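MRNA export factor (Human herpesvirus 1, PDB 4YXP) regulates viral gene expression at many levels, contributing to shutoff of host protein synthesis, inhibiting cellular splicing and exporting viral intronless mRNAs from the nucleus. Local coordinates at residues R108-N111 and A117-D120; R156-L161 and G172-C177; L161-K166 and D240-E245; A183-K186 and S190-F193. One frame throughout, in Å; residues are numbered along the deposited sequence.

The four contacts lie in the folded, zinc-binding domain of the protein, which is largely helical and has no strands. Contact 1 comes first along the chain and joins helices 93-109 and 112-132. Contacts 2 and 3 both use helix 146-167 and share Leu-161; their centres are about 12 Å apart and their segments alternate in the sequence. Contact 4 is nested within the long part of the chain that contact 3 closes at the zinc. Its centre lies about 11 Å from that of contact 2, and Phe-193 touches both Leu-161 and Leu-173. Contacts 1 and 3 are the farthest apart, about 22 Å between centres. All four touch the second subunit, in keeping with an intertwined dimer.

Contact 1: residues R108-N111 and A117-D120; sequences RQEN and ASAD
Glu-110 and Ser-118 face each other across a helix-to-helix turn, with their CA atoms 8.9 Å apart. Segment 108-111 carries the last residues of helix 93-109 and then leaves it as loop. Asn-111 occupies the N-cap of the next helix and caps the N of Glu-114 with its side-chain oxygen. Segment 117-120 is regular helix, in the second turn and beyond of helix 112-132.

Only one pair touches between the two segments. The hydroxyl OG of Ser-118 donates a hydrogen bond to Glu-110 OE1 at 2.7 Å. It meets the syn lone pair of OE1, on the side of the other carboxylate oxygen, so OE2 also lies near, 3.3 Å from Ser-118 OG. The Glu-110 chain is extended beyond CG (chi2 -176°), which carries the carboxylate across the gap. Ser-118 OG is anti to its carbonyl carbon (chi1 -72°), which aims it at that carboxylate. Glu-114 O, one turn back, is only a weak further partner of the same hydroxyl. The pair is buried. Lys-267 NZ of the second subunit hydrogen-bonds to Ser-118 OG and packs on Glu-110; its charge probably stabilises the buried carboxylate.

Ala-119 packs on Val-149 and Leu-153 of helix 146-167 and on Cys-231 of helix 230-241. The turn thus ties two consecutive helices together beside two others, against the partner subunit.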
loop_
_atom_site.group_PDB
_atom_site.type_symbol
_atom_site.label_atom_id
_atom_site.label_comp_id
_atom_site.label_asym_id
_atom_site.label_seq_id
_atom_site.Cartn_x
_atom_site.Cartn_y
_atom_site.Cartn_z
ATOM N N ARG B 108 0.730 -6.579 -3.135
ATOM C CA ARG B 108 0.653 -5.630 -2.029
ATOM C C ARG B 108 1.950 -4.836 -1.848
ATOM O O ARG B 108 1.976 -3.854 -1.093
ATOM C CB ARG B 108 0.275 -6.368 -0.736
ATOM C CG ARG B 108 -1.206 -6.731 -0.711
ATOM C CD ARG B 108 -1.650 -7.585 0.467
ATOM N NE ARG B 108 -3.048 -7.975 0.288
ATOM C CZ ARG B 108 -4.099 -7.232 0.624
ATOM N NH1 ARG B 108 -3.936 -6.050 1.204
ATOM N NH2 ARG B 108 -5.325 -7.681 0.394
ATOM N N GLN B 109 3.015 -5.229 -2.547
ATOM C CA GLN B 109 4.285 -4.501 -2.457
ATOM C C GLN B 109 4.778 -3.958 -3.805
ATOM O O GLN B 109 5.885 -3.428 -3.891
ATOM C CB GLN B 109 5.368 -5.395 -1.833
ATOM C CG GLN B 109 5.711 -6.661 -2.614
ATOM C CD GLN B 109 6.676 -6.417 -3.761
ATOM O OE1 GLN B 109 7.849 -6.109 -3.547
ATOM N NE2 GLN B 109 6.187 -6.563 -4.987
ATOM N N GLU B 110 3.959 -4.075 -4.848
ATOM C CA GLU B 110 4.335 -3.569 -6.174
ATOM C C GLU B 110 4.384 -2.045 -6.224
ATOM O O GLU B 110 3.666 -1.375 -5.479
ATOM C CB GLU B 110 3.350 -4.074 -7.240
ATOM C CG GLU B 110 3.592 -5.497 -7.678
ATOM C CD GLU B 110 2.673 -5.933 -8.807
ATOM O OE1 GLU B 110 1.478 -5.556 -8.790
ATOM O OE2 GLU B 110 3.150 -6.654 -9.708
ATOM N N ASN B 111 5.223 -1.496 -7.104
ATOM C CA ASN B 111 5.278 -0.044 -7.289
ATOM C C ASN B 111 4.096 0.388 -8.156
ATOM O O ASN B 111 3.322 -0.455 -8.610
ATOM C CB ASN B 111 6.623 0.397 -7.894
ATOM C CG ASN B 111 6.826 -0.059 -9.336
ATOM O OD1 ASN B 111 5.880 -0.276 -10.086
ATOM N ND2 ASN B 111 8.088 -0.185 -9.729
ATOM N N ALA B 117 -0.381 -2.376 -13.977
ATOM C CA ALA B 117 -0.276 -3.554 -14.833
ATOM C C ALA B 117 -1.053 -4.731 -14.251
ATOM O O ALA B 117 -1.666 -5.511 -14.986
ATOM C CB ALA B 117 1.188 -3.928 -15.032
ATOM N N SER B 118 -1.036 -4.862 -12.928
ATOM C CA SER B 118 -1.736 -5.962 -12.278
ATOM C C SER B 118 -3.250 -5.766 -12.342
ATOM O O SER B 118 -4.000 -6.736 -12.408
ATOM C CB SER B 118 -1.275 -6.105 -10.825
ATOM O OG SER B 118 0.043 -6.631 -10.774
ATOM N N ALA B 119 -3.696 -4.514 -12.325
ATOM C CA ALA B 119 -5.113 -4.220 -12.479
ATOM C C ALA B 119 -5.581 -4.628 -13.878
ATOM O O ALA B 119 -6.638 -5.241 -14.041
ATOM C CB ALA B 119 -5.389 -2.747 -12.228
ATOM N N ASP B 120 -4.783 -4.305 -14.888
ATOM C CA ASP B 120 -5.110 -4.700 -16.260
ATOM C C ASP B 120 -5.022 -6.214 -16.442
ATOM O O ASP B 120 -5.828 -6.800 -17.166
ATOM C CB ASP B 120 -4.195 -3.989 -17.256
ATOM C CG ASP B 120 -4.620 -2.550 -17.511
ATOM O OD1 ASP B 120 -5.840 -2.301 -17.645
ATOM O OD2 ASP B 120 -3.739 -1.668 -17.572
#

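Contact 2: residues R156-L161 and G172-C177; sequences RLRPFL and GLDELC
A salt bridge between Arg-158 NH1 and Asp-174 OD1 joins the two segments on the more exposed side of the contact. The atoms are 2.5 Å apart, which is very short, so the exact length is doubtful. The N-H points at the oxygen with an angle of 151°. Asp-174 OD1 lies at the edge of the guanidinium, near its plane. The carboxylate plane is turned 35° from the guanidinium plane. Asp-174 OD2 stays farther off, 3.5 Å from Arg-158 NH1, so the grip is one-armed.

The Arg-158 chain runs out straight and then bends at chi3, which brings its end to the aspartate. On the way it crosses Leu-173 at about a right angle. The methyl CD2 of Leu-173 sits over one face of the guanidinium, 3.9 Å from Arg-158 NH1 and toward the rim of the group. The other methyl, Leu-173 CD1, meets Leu-161 CD1 at 4.2 Å. One leucine therefore serves both the ion pair and the buried apolar side.

The axes of the short segments 156-161 and 173-177 come within 11.6 Å and make an angle of 116°. Segment 156-161 is kinked at Pro-159 and Phe-160, whose N atoms lack a bond to the preceding turn. Gly-172 is the N-cap of helix 173-179. Phe-193 of helix 188-204 covers both Leu-161 and Leu-173, while Phe-160 packs on Ile-238 and Leu-239 of helix 230-241. Pro-159 packs on Asp-104 of the second subunit.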
loop_
_atom_site.group_PDB
_atom_site.type_symbol
_atom_site.label_atom_id
_atom_site.label_comp_id
_atom_site.label_asym_id
_atom_site.label_seq_id
_atom_site.Cartn_x
_atom_site.Cartn_y
_atom_site.Cartn_z
ATOM N N ARG B 156 -1.824 4.354 -2.739
ATOM C CA ARG B 156 -0.959 5.258 -3.488
ATOM C C ARG B 156 -1.706 6.479 -4.034
ATOM O O ARG B 156 -1.138 7.569 -4.106
ATOM C CB ARG B 156 -0.271 4.483 -4.620
ATOM C CG ARG B 156 0.789 3.512 -4.092
ATOM C CD ARG B 156 1.216 2.443 -5.104
ATOM N NE ARG B 156 2.074 1.447 -4.455
ATOM C CZ ARG B 156 3.401 1.531 -4.360
ATOM N NH1 ARG B 156 4.057 2.556 -4.897
ATOM N NH2 ARG B 156 4.082 0.573 -3.735
ATOM N N LEU B 157 -2.981 6.314 -4.381
ATOM C CA LEU B 157 -3.723 7.380 -5.063
ATOM C C LEU B 157 -4.680 8.184 -4.175
ATOM O O LEU B 157 -5.262 9.163 -4.637
ATOM C CB LEU B 157 -4.524 6.787 -6.229
ATOM C CG LEU B 157 -3.729 6.260 -7.426
ATOM C CD1 LEU B 157 -4.657 5.551 -8.398
ATOM C CD2 LEU B 157 -2.975 7.377 -8.133
ATOM N N ARG B 158 -4.844 7.793 -2.914
ATOM C CA ARG B 158 -5.890 8.390 -2.077
ATOM C C ARG B 158 -5.798 9.925 -1.993
ATOM O O ARG B 158 -6.810 10.608 -2.167
ATOM C CB ARG B 158 -5.866 7.780 -0.668
ATOM C CG ARG B 158 -6.974 8.294 0.249
ATOM C CD ARG B 158 -6.957 7.598 1.603
ATOM N NE ARG B 158 -7.068 6.146 1.486
ATOM C CZ ARG B 158 -8.215 5.475 1.430
ATOM N NH1 ARG B 158 -9.376 6.116 1.479
ATOM N NH2 ARG B 158 -8.201 4.151 1.324
ATOM N N PRO B 159 -4.598 10.479 -1.731
ATOM C CA PRO B 159 -4.531 11.947 -1.640
ATOM C C PRO B 159 -4.822 12.658 -2.961
ATOM O O PRO B 159 -5.434 13.726 -2.962
ATOM C CB PRO B 159 -3.085 12.206 -1.195
ATOM C CG PRO B 159 -2.652 10.931 -0.561
ATOM C CD PRO B 159 -3.308 9.863 -1.378
ATOM N N PHE B 160 -4.379 12.077 -4.072
ATOM C CA PHE B 160 -4.674 12.631 -5.389
ATOM C C PHE B 160 -6.171 12.612 -5.667
ATOM O O PHE B 160 -6.742 13.597 -6.144
ATOM C CB PHE B 160 -3.936 11.847 -6.479
ATOM C CG PHE B 160 -4.341 12.226 -7.875
ATOM C CD1 PHE B 160 -3.973 13.451 -8.409
ATOM C CD2 PHE B 160 -5.086 11.357 -8.656
ATOM C CE1 PHE B 160 -4.342 13.803 -9.696
ATOM C CE2 PHE B 160 -5.458 11.703 -9.944
ATOM C CZ PHE B 160 -5.088 12.926 -10.463
ATOM N N LEU B 161 -6.806 11.485 -5.366
ATOM C CA LEU B 161 -8.208 11.286 -5.714
ATOM C C LEU B 161 -9.153 12.117 -4.852
ATOM O O LEU B 161 -10.279 12.398 -5.268
ATOM C CB LEU B 161 -8.573 9.806 -5.602
ATOM C CG LEU B 161 -7.917 8.905 -6.651
ATOM C CD1 LEU B 161 -8.204 7.450 -6.346
ATOM C CD2 LEU B 161 -8.394 9.260 -8.054
ATOM N N GLY B 172 -16.565 10.233 -3.107
ATOM C CA GLY B 172 -15.217 10.044 -2.609
ATOM C C GLY B 172 -14.770 8.603 -2.768
ATOM O O GLY B 172 -15.594 7.708 -2.969
ATOM N N LEU B 173 -13.463 8.380 -2.682
ATOM C CA LEU B 173 -12.899 7.047 -2.853
ATOM C C LEU B 173 -13.533 6.038 -1.901
ATOM O O LEU B 173 -13.920 4.942 -2.312
ATOM C CB LEU B 173 -11.387 7.087 -2.638
ATOM C CG LEU B 173 -10.654 5.744 -2.698
ATOM C CD1 LEU B 173 -10.857 5.070 -4.047
ATOM C CD2 LEU B 173 -9.174 5.943 -2.416
ATOM N N ASP B 174 -13.636 6.409 -0.630
ATOM C CA ASP B 174 -14.178 5.507 0.383
ATOM C C ASP B 174 -15.639 5.169 0.095
ATOM O O ASP B 174 -16.063 4.022 0.252
ATOM C CB ASP B 174 -14.037 6.125 1.776
ATOM C CG ASP B 174 -12.589 6.266 2.206
ATOM O OD1 ASP B 174 -11.750 5.462 1.747
ATOM O OD2 ASP B 174 -12.289 7.179 3.003
ATOM N N GLU B 175 -16.401 6.170 -0.334
ATOM C CA GLU B 175 -17.811 5.981 -0.662
ATOM C C GLU B 175 -17.977 5.084 -1.888
ATOM O O GLU B 175 -18.854 4.218 -1.920
ATOM C CB GLU B 175 -18.489 7.329 -0.908
ATOM C CG GLU B 175 -18.362 8.314 0.249
ATOM C CD GLU B 175 -18.573 9.753 -0.185
ATOM O OE1 GLU B 175 -19.441 9.991 -1.053
ATOM O OE2 GLU B 175 -17.865 10.641 0.337
ATOM N N LEU B 176 -17.138 5.295 -2.898
ATOM C CA LEU B 176 -17.181 4.478 -4.112
ATOM C C LEU B 176 -16.992 3.001 -3.782
ATOM O O LEU B 176 -17.734 2.147 -4.270
ATOM C CB LEU B 176 -16.103 4.921 -5.109
ATOM C CG LEU B 176 -16.303 6.248 -5.848
ATOM C CD1 LEU B 176 -15.051 6.595 -6.634
ATOM C CD2 LEU B 176 -17.510 6.190 -6.776
ATOM N N CYS B 177 -15.996 2.713 -2.949
ATOM C CA CYS B 177 -15.633 1.338 -2.618
ATOM C C CYS B 177 -16.570 0.728 -1.578
ATOM O O CYS B 177 -16.553 -0.485 -1.354
ATOM C CB CYS B 177 -14.190 1.284 -2.112
ATOM S SG CYS B 177 -12.975 1.760 -3.353
#

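Contact 3: residues L161-K166 and D240-E245; sequences LQCYLK and DTHRQE. With ZN (zinc ion), chain D.
Cys-163 and His-242 meet through a shared zinc ion. The metal is bound by Cys-163 SG at 2.3 Å and by His-242 NE2 at 2.1 Å. The sulfur lies at the edge of the imidazole, near its plane, with Cys-163 SG 3.6 Å from His-242 NE2. Cys-163 holds SG anti to its backbone N (chi1 -174°), which carries the sulfur out from helix 146-167 to the metal.

One hydrogen bond helps to orient the histidine. His-242 ND1 donates to Glu-245 OE2 at 3.2 Å, close to the ring plane and to the anti lone pair of the carboxylate oxygen. Together with the zinc bond at NE2 it fixes the rotation of the imidazole, and it would make NE2 a somewhat richer donor to zinc. Glu-245 OE1 is held in turn by a salt bridge to Arg-168.

The remaining contacts are aromatic. Tyr-164 turns an edge toward the face of His-242 in an offset edge-to-face pair, with the planes at 72°. Tyr-164 CD1 is 3.8 Å from His-242 ND1. Tyr-164 CA makes a CH-pi contact over the same imidazole, 4.2 Å from the ring centroid of His-242. Tyr-164 OH is hydrogen-bonded to Asp-187, and Phe-160 also meets the histidine ring.

Cys-246 and Cys-251 complete the four-ligand site of the CHC2-type zinc finger, which fastens helix 146-167 to the end of helix 230-241.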
loop_
_atom_site.group_PDB
_atom_site.type_symbol
_atom_site.label_atom_id
_atom_site.label_comp_id
_atom_site.label_asym_id
_atom_site.label_seq_id
_atom_site.Cartn_x
_atom_site.Cartn_y
_atom_site.Cartn_z
ATOM N N LEU B 161 -6.806 11.485 -5.366
ATOM C CA LEU B 161 -8.208 11.286 -5.714
ATOM C C LEU B 161 -9.153 12.117 -4.852
ATOM O O LEU B 161 -10.279 12.398 -5.268
ATOM C CB LEU B 161 -8.573 9.806 -5.602
ATOM C CG LEU B 161 -7.917 8.905 -6.651
ATOM C CD1 LEU B 161 -8.204 7.450 -6.346
ATOM C CD2 LEU B 161 -8.394 9.260 -8.054
ATOM N N GLN B 162 -8.710 12.508 -3.660
ATOM C CA GLN B 162 -9.519 13.380 -2.818
ATOM C C GLN B 162 -9.858 14.653 -3.589
ATOM O O GLN B 162 -11.006 15.098 -3.602
ATOM C CB GLN B 162 -8.796 13.723 -1.514
ATOM C CG GLN B 162 -9.563 14.710 -0.636
ATOM C CD GLN B 162 -8.993 14.822 0.765
ATOM O OE1 GLN B 162 -7.776 14.806 0.960
ATOM N NE2 GLN B 162 -9.875 14.932 1.754
ATOM N N CYS B 163 -8.853 15.227 -4.241
ATOM C CA CYS B 163 -9.044 16.443 -5.026
ATOM C C CYS B 163 -9.694 16.151 -6.383
ATOM O O CYS B 163 -10.615 16.851 -6.800
ATOM C CB CYS B 163 -7.708 17.155 -5.235
ATOM S SG CYS B 163 -7.856 18.767 -6.051
ATOM N N TYR B 164 -9.215 15.117 -7.066
ATOM C CA TYR B 164 -9.679 14.815 -8.422
ATOM C C TYR B 164 -11.165 14.448 -8.472
ATOM O O TYR B 164 -11.905 14.946 -9.322
ATOM C CB TYR B 164 -8.850 13.675 -9.023
ATOM C CG TYR B 164 -9.390 13.140 -10.336
ATOM C CD1 TYR B 164 -9.047 13.731 -11.546
ATOM C CD2 TYR B 164 -10.236 12.040 -10.362
ATOM C CE1 TYR B 164 -9.539 13.239 -12.748
ATOM C CE2 TYR B 164 -10.729 11.543 -11.555
ATOM C CZ TYR B 164 -10.377 12.144 -12.742
ATOM O OH TYR B 164 -10.869 11.647 -13.928
ATOM N N LEU B 165 -11.600 13.569 -7.576
ATOM C CA LEU B 165 -12.989 13.124 -7.578
ATOM C C LEU B 165 -13.934 14.276 -7.255
ATOM O O LEU B 165 -15.028 14.369 -7.811
ATOM C CB LEU B 165 -13.186 11.975 -6.585
ATOM C CG LEU B 165 -12.510 10.656 -6.978
ATOM C CD1 LEU B 165 -12.595 9.644 -5.850
ATOM C CD2 LEU B 165 -13.130 10.082 -8.251
ATOM N N LYS B 166 -13.504 15.163 -6.365
ATOM C CA LYS B 166 -14.304 16.330 -6.014
ATOM C C LYS B 166 -14.497 17.257 -7.215
ATOM O O LYS B 166 -15.564 17.847 -7.387
ATOM C CB LYS B 166 -13.654 17.098 -4.865
ATOM C CG LYS B 166 -14.505 17.159 -3.605
ATOM C CD LYS B 166 -13.996 18.202 -2.619
ATOM C CE LYS B 166 -14.198 19.621 -3.143
ATOM N NZ LYS B 166 -13.814 20.654 -2.145
ATOM N N ASP B 240 -1.805 13.309 -15.330
ATOM C CA ASP B 240 -1.207 14.355 -16.155
ATOM C C ASP B 240 -2.131 15.560 -16.326
ATOM O O ASP B 240 -1.701 16.706 -16.170
ATOM C CB ASP B 240 -0.838 13.797 -17.533
ATOM C CG ASP B 240 -0.151 14.831 -18.418
ATOM O OD1 ASP B 240 0.769 15.519 -17.927
ATOM O OD2 ASP B 240 -0.535 14.955 -19.601
ATOM N N THR B 241 -3.399 15.298 -16.635
ATOM C CA THR B 241 -4.312 16.342 -17.106
ATOM C C THR B 241 -5.074 17.094 -16.008
ATOM O O THR B 241 -5.575 18.194 -16.246
ATOM C CB THR B 241 -5.361 15.752 -18.064
ATOM O OG1 THR B 241 -6.144 14.775 -17.370
ATOM C CG2 THR B 241 -4.686 15.106 -19.269
ATOM N N HIS B 242 -5.179 16.504 -14.822
ATOM C CA HIS B 242 -5.951 17.112 -13.740
ATOM C C HIS B 242 -5.407 18.495 -13.370
ATOM O O HIS B 242 -6.171 19.398 -13.018
ATOM C CB HIS B 242 -5.956 16.198 -12.511
ATOM C CG HIS B 242 -6.484 16.850 -11.269
ATOM N ND1 HIS B 242 -7.794 17.271 -11.147
ATOM C CD2 HIS B 242 -5.884 17.148 -10.093
ATOM C CE1 HIS B 242 -7.971 17.805 -9.953
ATOM N NE2 HIS B 242 -6.828 17.746 -9.292
ATOM N N ARG B 243 -4.092 18.664 -13.469
ATOM C CA ARG B 243 -3.451 19.924 -13.096
ATOM C C ARG B 243 -3.929 21.098 -13.958
ATOM O O ARG B 243 -3.747 22.263 -13.585
ATOM C CB ARG B 243 -1.927 19.792 -13.191
ATOM C CG ARG B 243 -1.396 19.546 -14.600
ATOM C CD ARG B 243 0.037 19.029 -14.572
ATOM N NE ARG B 243 0.131 17.683 -14.006
ATOM C CZ ARG B 243 1.263 17.104 -13.611
ATOM N NH1 ARG B 243 2.420 17.746 -13.710
ATOM N NH2 ARG B 243 1.241 15.875 -13.116
ATOM N N GLN B 244 -4.544 20.796 -15.100
ATOM C CA GLN B 244 -5.071 21.835 -15.984
ATOM C C GLN B 244 -6.359 22.453 -15.434
ATOM O O GLN B 244 -6.693 23.593 -15.755
ATOM C CB GLN B 244 -5.335 21.271 -17.383
ATOM C CG GLN B 244 -4.088 20.859 -18.147
ATOM C CD GLN B 244 -4.407 20.346 -19.542
ATOM O OE1 GLN B 244 -5.270 20.892 -20.237
ATOM N NE2 GLN B 244 -3.719 19.291 -19.957
ATOM N N GLU B 245 -7.081 21.697 -14.611
ATOM C CA GLU B 245 -8.343 22.169 -14.046
ATOM C C GLU B 245 -8.212 22.502 -12.560
ATOM O O GLU B 245 -9.168 22.966 -11.941
ATOM C CB GLU B 245 -9.442 21.117 -14.246
ATOM C CG GLU B 245 -9.308 19.885 -13.357
ATOM C CD GLU B 245 -10.346 18.821 -13.662
ATOM O OE1 GLU B 245 -11.274 19.104 -14.450
ATOM O OE2 GLU B 245 -10.226 17.700 -13.116
HETATM ZN ZN ZN D . -6.248 18.837 -7.650
#

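Contact 4: residues A183-K186 and S190-F193; sequences ADIK and SFVF
Ile-185 and Ser-190 are the nearest residues across the segments, with CA atoms 5.1 Å apart, where a 3-10 turn and loop lead into helix 188-204. The backbone N of Lys-186 donates to Ser-190 OG at 3.0 Å, with a fairly straight N-H angle of 164°. Ser-190 puts OG between its backbone N and carbonyl carbon (chi1 53°), facing the loop. The same hydroxyl is hydrogen-bonded to Asp-187 OD1, so two groups grip this buried oxygen.

The chain here belongs to the CHC2-type zinc finger region, but away from the metal. Ser-190, in the first turn of helix 188-204, ties back the loop that leads into it.

Beside this bond the packing is apolar. Ile-185 CG2, anti to the isoleucine N, comes 3.6 Å from Phe-191 CA and 3.7 Å from Phe-191 CB. It approaches the phenyl ring at its edge. Ile-185 also packs on Val-194 and Ile-195, further along the helix. Asp-184 turns the end of its side chain away from the helix and makes a salt bridge with Arg-179. Lys-186 NZ makes a salt bridge with Asp-9 of the second subunit, and Leu-16 of that subunit packs on Phe-191.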
loop_
_atom_site.group_PDB
_atom_site.type_symbol
_atom_site.label_atom_id
_atom_site.label_comp_id
_atom_site.label_asym_id
_atom_site.label_seq_id
_atom_site.Cartn_x
_atom_site.Cartn_y
_atom_site.Cartn_z
ATOM N N ALA B 183 -23.650 2.425 -11.265
ATOM C CA ALA B 183 -24.213 3.728 -11.609
ATOM C C ALA B 183 -23.331 4.884 -11.137
ATOM O O ALA B 183 -23.516 6.020 -11.570
ATOM C CB ALA B 183 -25.613 3.865 -11.021
ATOM N N ASP B 184 -22.379 4.598 -10.252
ATOM C CA ASP B 184 -21.451 5.619 -9.766
ATOM C C ASP B 184 -20.246 5.789 -10.696
ATOM O O ASP B 184 -19.471 6.732 -10.552
ATOM C CB ASP B 184 -20.955 5.274 -8.358
ATOM C CG ASP B 184 -22.029 5.449 -7.294
ATOM O OD1 ASP B 184 -23.054 6.110 -7.569
ATOM O OD2 ASP B 184 -21.836 4.933 -6.171
ATOM N N ILE B 185 -20.085 4.869 -11.641
ATOM C CA ILE B 185 -18.953 4.912 -12.561
ATOM C C ILE B 185 -19.195 5.975 -13.628
ATOM O O ILE B 185 -20.133 5.869 -14.422
ATOM C CB ILE B 185 -18.705 3.530 -13.194
ATOM C CG1 ILE B 185 -18.395 2.504 -12.094
ATOM C CG2 ILE B 185 -17.570 3.606 -14.213
ATOM C CD1 ILE B 185 -18.214 1.078 -12.591
ATOM N N LYS B 186 -18.343 6.996 -13.644
ATOM C CA LYS B 186 -18.470 8.091 -14.605
ATOM C C LYS B 186 -17.130 8.463 -15.236
ATOM O O LYS B 186 -17.053 9.385 -16.044
ATOM C CB LYS B 186 -19.078 9.321 -13.929
ATOM C CG LYS B 186 -20.474 9.109 -13.360
ATOM C CD LYS B 186 -21.498 8.778 -14.441
ATOM C CE LYS B 186 -22.872 8.534 -13.836
ATOM N NZ LYS B 186 -23.818 7.891 -14.790
ATOM N N SER B 190 -13.224 6.062 -11.145
ATOM C CA SER B 190 -14.359 5.407 -10.506
ATOM C C SER B 190 -14.586 4.016 -11.103
ATOM O O SER B 190 -15.013 3.102 -10.402
ATOM C CB SER B 190 -15.626 6.263 -10.630
ATOM O OG SER B 190 -15.891 6.634 -11.968
ATOM N N PHE B 191 -14.289 3.850 -12.389
ATOM C CA PHE B 191 -14.393 2.527 -13.012
ATOM C C PHE B 191 -13.466 1.532 -12.324
ATOM O O PHE B 191 -13.897 0.464 -11.878
ATOM C CB PHE B 191 -14.058 2.582 -14.506
ATOM C CG PHE B 191 -13.939 1.220 -15.140
ATOM C CD1 PHE B 191 -15.072 0.516 -15.514
ATOM C CD2 PHE B 191 -12.700 0.638 -15.339
ATOM C CE1 PHE B 191 -14.970 -0.742 -16.085
ATOM C CE2 PHE B 191 -12.589 -0.621 -15.910
ATOM C CZ PHE B 191 -13.724 -1.312 -16.281
ATOM N N VAL B 192 -12.189 1.883 -12.247
ATOM C CA VAL B 192 -11.187 0.989 -11.688
ATOM C C VAL B 192 -11.537 0.606 -10.249
ATOM O O VAL B 192 -11.493 -0.563 -9.879
ATOM C CB VAL B 192 -9.782 1.625 -11.764
ATOM C CG1 VAL B 192 -8.762 0.811 -10.969
ATOM C CG2 VAL B 192 -9.337 1.740 -13.216
ATOM N N PHE B 193 -11.894 1.580 -9.428
ATOM C CA PHE B 193 -12.072 1.285 -8.014
ATOM C C PHE B 193 -13.416 0.618 -7.718
ATOM O O PHE B 193 -13.482 -0.274 -6.876
ATOM C CB PHE B 193 -11.877 2.563 -7.196
ATOM C CG PHE B 193 -10.432 2.902 -6.996
ATOM C CD1 PHE B 193 -9.702 2.282 -5.996
ATOM C CD2 PHE B 193 -9.786 3.788 -7.843
ATOM C CE1 PHE B 193 -8.357 2.567 -5.822
ATOM C CE2 PHE B 193 -8.443 4.074 -7.675
ATOM C CZ PHE B 193 -7.729 3.464 -6.664
#